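Discoidin-2 (Dictyostelium discoideum, PDB 2VM9) binds galactose and N-acetylgalactosamine as a trimeric lectin with roles in cell adhesion and possibly in forming the spore coat. Local coordinates at residues Phe73-Gln79 / Ser119-Phe125. Coordinates in Å, arbitrary orientation, origin at the centre of the assembly. Residues are numbered along the deposited sequence.
Sequences FVAISTQ and SIVTINF
Antiparallel pairing inside a discoidin (F5/8 type C) β-sandwich illustrates how a regular backbone ladder sorts side chains onto two unlike faces. Strand 73-79 runs against 121-125 at 167°, their axes 4.4 Å apart. I76 and I123 form a hydrogen-bonded pair, with N to O distances of 2.9 Å both ways; T78 and V121 repeat this, again at 2.9 Å from each N to the opposite O. Between them S77 faces T122 as a non-hydrogen-bonded pair, CA to CA 4.2 Å. At V74 phi/psi turn to -101/-22: V74 and A75 together face Y152 on the flanking strand 146-153, a classic β bulge, while V74 O still accepts F125 N at 2.8 Å.

I76, T78, V121 and I123 share one face, where Y91 of the opposing sheet touches I76, T78 and I123. I76, extended (t, t), sets CG2 3.8 Å from I123 CB and 3.5 Å from F125 CZ. F125 (chi1 m) turns its ring edge to F73 O, with F125 CD2 3.4 Å from F73 O, and packs edge-to-face with Y105. The p rotamer of T78 accompanies a hydrogen bond from its hydroxyl group to N114, and a water links T78 OG1 with V121 O.

A75, S77, T122 and N124 occupy the other face. There S77 and T122, both m, join hydroxyls: OG to OG1 is 2.6 Å.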
# COMPACT_ATOMS: atom_id res chain seq x y z
N PHE A 73 -14.66 5.37 -3.45
CA PHE A 73 -15.88 4.60 -3.61
C PHE A 73 -16.85 5.34 -4.50
O PHE A 73 -17.20 6.49 -4.22
CB PHE A 73 -16.53 4.35 -2.25
CG PHE A 73 -15.76 3.38 -1.39
CD1 PHE A 73 -15.72 2.02 -1.72
CD2 PHE A 73 -15.12 3.81 -0.23
CE1 PHE A 73 -15.01 1.10 -0.88
CE2 PHE A 73 -14.42 2.92 0.62
CZ PHE A 73 -14.36 1.55 0.28
N VAL A 74 -17.28 4.67 -5.57
CA VAL A 74 -18.20 5.27 -6.55
C VAL A 74 -19.65 4.82 -6.38
O VAL A 74 -20.58 5.50 -6.86
CB VAL A 74 -17.73 5.02 -8.03
CG1 VAL A 74 -16.36 5.63 -8.25
CG2 VAL A 74 -17.73 3.50 -8.40
N ALA A 75 -19.87 3.67 -5.74
CA ALA A 75 -21.25 3.24 -5.49
C ALA A 75 -21.30 2.21 -4.40
O ALA A 75 -20.27 1.59 -4.05
CB ALA A 75 -21.88 2.66 -6.78
N ILE A 76 -22.50 2.07 -3.84
CA ILE A 76 -22.81 0.94 -2.95
C ILE A 76 -24.09 0.30 -3.47
O ILE A 76 -25.00 1.00 -3.94
CB ILE A 76 -23.00 1.43 -1.49
CG1 ILE A 76 -23.27 0.24 -0.55
CG2 ILE A 76 -24.13 2.50 -1.39
CD1 ILE A 76 -23.30 0.67 0.90
N SER A 77 -24.17 -1.03 -3.37
CA SER A 77 -25.39 -1.73 -3.69
C SER A 77 -25.80 -2.55 -2.48
O SER A 77 -24.93 -3.17 -1.86
CB SER A 77 -25.18 -2.69 -4.85
OG SER A 77 -25.02 -1.94 -6.04
N THR A 78 -27.08 -2.54 -2.14
CA THR A 78 -27.60 -3.40 -1.06
C THR A 78 -28.76 -4.25 -1.57
O THR A 78 -29.43 -3.92 -2.55
CB THR A 78 -28.04 -2.60 0.21
OG1 THR A 78 -29.22 -1.84 -0.09
CG2 THR A 78 -26.91 -1.66 0.69
N GLN A 79 -28.99 -5.33 -0.84
CA GLN A 79 -29.97 -6.32 -1.19
C GLN A 79 -30.45 -6.89 0.14
O GLN A 79 -29.76 -6.83 1.17
CB GLN A 79 -29.23 -7.35 -2.04
CG GLN A 79 -30.01 -8.39 -2.72
CD GLN A 79 -29.06 -9.24 -3.56
OE1 GLN A 79 -27.92 -9.51 -3.14
NE2 GLN A 79 -29.51 -9.68 -4.73
N SER A 119 -33.97 -7.74 -4.88
CA SER A 119 -33.76 -6.64 -5.82
C SER A 119 -32.64 -5.76 -5.28
O SER A 119 -32.56 -5.48 -4.08
CB SER A 119 -35.02 -5.80 -6.04
OG SER A 119 -36.09 -6.62 -6.50
N ILE A 120 -31.76 -5.36 -6.18
CA ILE A 120 -30.59 -4.58 -5.80
C ILE A 120 -30.93 -3.10 -5.82
O ILE A 120 -31.54 -2.59 -6.77
CB ILE A 120 -29.42 -4.91 -6.73
CG1 ILE A 120 -29.05 -6.40 -6.53
CG2 ILE A 120 -28.22 -3.93 -6.47
CD1 ILE A 120 -28.08 -6.96 -7.59
N VAL A 121 -30.52 -2.39 -4.77
CA VAL A 121 -30.65 -0.93 -4.74
C VAL A 121 -29.26 -0.33 -4.68
O VAL A 121 -28.48 -0.65 -3.80
CB VAL A 121 -31.51 -0.44 -3.53
CG1 VAL A 121 -31.49 1.14 -3.44
CG2 VAL A 121 -32.93 -1.02 -3.66
N THR A 122 -28.96 0.54 -5.65
CA THR A 122 -27.60 1.09 -5.81
C THR A 122 -27.65 2.60 -5.68
O THR A 122 -28.54 3.26 -6.27
CB THR A 122 -27.00 0.70 -7.18
OG1 THR A 122 -27.01 -0.73 -7.30
CG2 THR A 122 -25.56 1.25 -7.32
N ILE A 123 -26.74 3.11 -4.88
CA ILE A 123 -26.53 4.52 -4.68
C ILE A 123 -25.16 4.86 -5.26
O ILE A 123 -24.17 4.19 -4.97
CB ILE A 123 -26.52 4.84 -3.18
CG1 ILE A 123 -27.80 4.27 -2.53
CG2 ILE A 123 -26.30 6.33 -2.90
CD1 ILE A 123 -29.07 4.72 -3.16
N ASN A 124 -25.13 5.92 -6.07
CA ASN A 124 -23.90 6.36 -6.69
C ASN A 124 -23.38 7.58 -5.98
O ASN A 124 -24.16 8.47 -5.61
CB ASN A 124 -24.18 6.72 -8.15
CG ASN A 124 -24.63 5.55 -8.92
OD1 ASN A 124 -23.81 4.75 -9.38
ND2 ASN A 124 -25.94 5.39 -9.05
N PHE A 125 -22.07 7.62 -5.77
CA PHE A 125 -21.46 8.74 -5.06
C PHE A 125 -20.80 9.66 -6.07
O PHE A 125 -19.84 9.27 -6.74
CB PHE A 125 -20.43 8.26 -4.03
CG PHE A 125 -20.94 7.20 -3.11
CD1 PHE A 125 -22.07 7.43 -2.33
CD2 PHE A 125 -20.29 5.96 -3.02
CE1 PHE A 125 -22.56 6.44 -1.47
CE2 PHE A 125 -20.76 4.96 -2.15
CZ PHE A 125 -21.89 5.20 -1.38
O HOH W 1 -21.02 5.59 -9.55
O HOH W 2 -20.24 7.13 -8.99
O HOH W 3 -28.67 0.60 -1.29